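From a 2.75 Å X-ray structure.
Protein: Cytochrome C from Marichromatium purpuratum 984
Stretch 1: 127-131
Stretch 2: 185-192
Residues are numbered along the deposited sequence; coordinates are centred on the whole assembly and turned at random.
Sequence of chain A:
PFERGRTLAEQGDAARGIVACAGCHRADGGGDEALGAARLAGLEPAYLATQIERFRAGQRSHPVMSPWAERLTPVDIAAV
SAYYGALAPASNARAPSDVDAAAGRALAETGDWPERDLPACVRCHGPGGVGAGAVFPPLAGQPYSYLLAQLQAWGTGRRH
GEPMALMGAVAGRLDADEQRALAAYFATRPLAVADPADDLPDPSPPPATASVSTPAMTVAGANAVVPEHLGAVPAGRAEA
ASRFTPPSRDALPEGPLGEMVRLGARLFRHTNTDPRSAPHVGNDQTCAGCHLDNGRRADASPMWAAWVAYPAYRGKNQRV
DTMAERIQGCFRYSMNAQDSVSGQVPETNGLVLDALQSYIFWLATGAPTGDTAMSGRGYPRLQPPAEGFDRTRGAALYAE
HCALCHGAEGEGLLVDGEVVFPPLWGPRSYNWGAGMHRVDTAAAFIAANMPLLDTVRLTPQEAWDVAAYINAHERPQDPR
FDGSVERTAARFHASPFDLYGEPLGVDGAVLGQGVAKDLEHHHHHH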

# COMPACT_ATOMS: atom_id res chain seq x y z
N PRO A 127 -16.44 28.69 -3.13
CA PRO A 127 -15.31 28.52 -4.04
C PRO A 127 -14.77 29.86 -4.49
O PRO A 127 -15.50 30.74 -4.94
N GLY A 128 -13.47 30.01 -4.34
CA GLY A 128 -12.83 31.26 -4.72
C GLY A 128 -13.40 32.51 -4.11
O GLY A 128 -13.10 33.60 -4.59
N GLY A 129 -14.18 32.35 -3.03
CA GLY A 129 -14.82 33.45 -2.33
C GLY A 129 -15.93 34.16 -3.06
O GLY A 129 -16.13 35.36 -2.88
N VAL A 130 -16.68 33.45 -3.90
CA VAL A 130 -17.83 34.05 -4.57
C VAL A 130 -19.06 34.08 -3.68
O VAL A 130 -20.11 34.58 -4.10
N GLY A 131 -18.96 33.59 -2.46
CA GLY A 131 -20.09 33.59 -1.56
C GLY A 131 -20.73 32.22 -1.48
O GLY A 131 -20.60 31.40 -2.38
N TYR A 185 -5.36 39.16 -1.66
CA TYR A 185 -5.71 37.94 -2.37
C TYR A 185 -7.15 37.99 -2.84
O TYR A 185 -7.43 37.88 -4.03
N PHE A 186 -8.08 38.23 -1.93
CA PHE A 186 -9.48 38.16 -2.33
C PHE A 186 -9.88 39.36 -3.17
O PHE A 186 -10.76 39.25 -4.02
N ALA A 187 -9.23 40.50 -2.97
CA ALA A 187 -9.52 41.65 -3.82
C ALA A 187 -9.12 41.39 -5.27
O ALA A 187 -9.74 41.94 -6.19
N THR A 188 -8.13 40.53 -5.51
CA THR A 188 -7.70 40.22 -6.88
C THR A 188 -8.30 38.91 -7.40
O THR A 188 -7.72 38.31 -8.31
N ARG A 189 -9.43 38.38 -6.78
CA ARG A 189 -10.03 37.24 -7.47
C ARG A 189 -11.06 37.68 -8.49
O ARG A 189 -11.64 38.77 -8.40
N PRO A 190 -11.31 36.83 -9.49
CA PRO A 190 -12.45 37.02 -10.37
C PRO A 190 -13.75 36.68 -9.67
O PRO A 190 -13.80 35.88 -8.73
N LEU A 191 -14.84 37.27 -10.19
CA LEU A 191 -16.15 37.14 -9.56
C LEU A 191 -16.93 35.88 -9.95
O LEU A 191 -18.05 35.69 -9.45
N ALA A 192 -16.39 35.02 -10.83
CA ALA A 192 -17.09 33.81 -11.30
C ALA A 192 -16.13 32.61 -11.53
O ALA A 192 -15.21 32.66 -12.36

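The contact between these two stretches is small, burying 186 Å² over both sides. No hydrogen bond crosses it, so the packing rests on van der Waals contacts. Val130, Gly128 and Phe186 cover the most surface.

Val130 is the one side chain of its stretch that reaches across. Its CA-to-CB bond points toward the other stretch, and chi1 is m (-62°). Val130 CG1 lies 3.7 Å from Leu191 O, so the methyl packs on the backbone there. Leu191 turns its own CA-to-CB bond away, with chi1 m and chi2 t, and offers main chain to the valine. CG1 of Val130 also comes within 4.4 Å of Pro190 O.

Gly128 has no side chain and makes its contacts through its carbonyl. Gly128 O sits 3.7 Å from Arg189 CG, and 4.2 Å from Phe186 CE1, at the edge of the ring and near its plane. Its positive phi favours glycine.

Phe186 is in the helix. Its CA-to-CB bond points sideways, but the end of its side chain comes nearer, with chi1 m (-81°). Phe186 CE1 is 4.0 Å from Gly129 CA. Gly129 also has a positive phi, and a CB there would fall 2.8 Å from Phe186 CE1, a clash. The bare glycine therefore makes room for the ring.

The CA-to-CB bond of Arg189 points toward the first stretch, with chi1 and chi2 both m and chi3 p. Its aliphatic part makes the contact, while its polar end is held within its own stretch. Arg189 NE donates to Tyr185 O at 3.0 Å, and Arg189 NH2 donates to Thr188 OG1 at 3.1 Å. These bonds tie the arginine back to the end of the helix. Tyr185 (chi1 t) makes no contact across, and its OH is hydrogen-bonded elsewhere in the structure.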

# COMPACT_ATOMS: atom_id res chain seq x y z
CB PRO A 127 -15.90 27.74 -5.22
CG PRO A 127 -17.28 27.31 -4.79
CD PRO A 127 -17.71 28.23 -3.70
CB VAL A 130 -18.09 33.28 -5.87
CG1 VAL A 130 -16.91 33.42 -6.75
CG2 VAL A 130 -18.37 31.79 -5.58
CB TYR A 185 -5.48 36.73 -1.46
CG TYR A 185 -5.83 35.42 -2.14
CD1 TYR A 185 -4.89 34.73 -2.89
CD2 TYR A 185 -7.11 34.91 -2.08
CE1 TYR A 185 -5.22 33.54 -3.55
CE2 TYR A 185 -7.45 33.73 -2.72
CZ TYR A 185 -6.49 33.05 -3.47
OH TYR A 185 -6.84 31.87 -4.11
CB PHE A 186 -10.40 38.01 -1.11
CG PHE A 186 -10.47 36.61 -0.61
CD1 PHE A 186 -11.09 35.63 -1.38
CD2 PHE A 186 -9.88 36.24 0.58
CE1 PHE A 186 -11.15 34.31 -0.95
CE2 PHE A 186 -9.92 34.94 1.02
CZ PHE A 186 -10.56 33.96 0.25
CB ALA A 187 -8.82 42.89 -3.27
CB THR A 188 -6.17 40.17 -7.00
OG1 THR A 188 -5.64 39.11 -6.19
CG2 THR A 188 -5.55 41.46 -6.52
CB ARG A 189 -10.76 36.27 -6.53
CG ARG A 189 -10.06 35.66 -5.34
CD ARG A 189 -8.92 34.74 -5.72
NE ARG A 189 -7.76 35.58 -5.94
CZ ARG A 189 -6.70 35.23 -6.64
NH1 ARG A 189 -6.66 34.03 -7.21
NH2 ARG A 189 -5.69 36.11 -6.75
CB PRO A 190 -12.19 36.03 -11.49
CG PRO A 190 -11.46 34.90 -10.79
CD PRO A 190 -10.57 35.59 -9.81
CB LEU A 191 -17.00 38.37 -9.89
CG LEU A 191 -16.27 39.70 -9.88
CD1 LEU A 191 -17.29 40.82 -10.05
CD2 LEU A 191 -15.51 39.86 -8.61
CB ALA A 192 -17.87 34.12 -12.58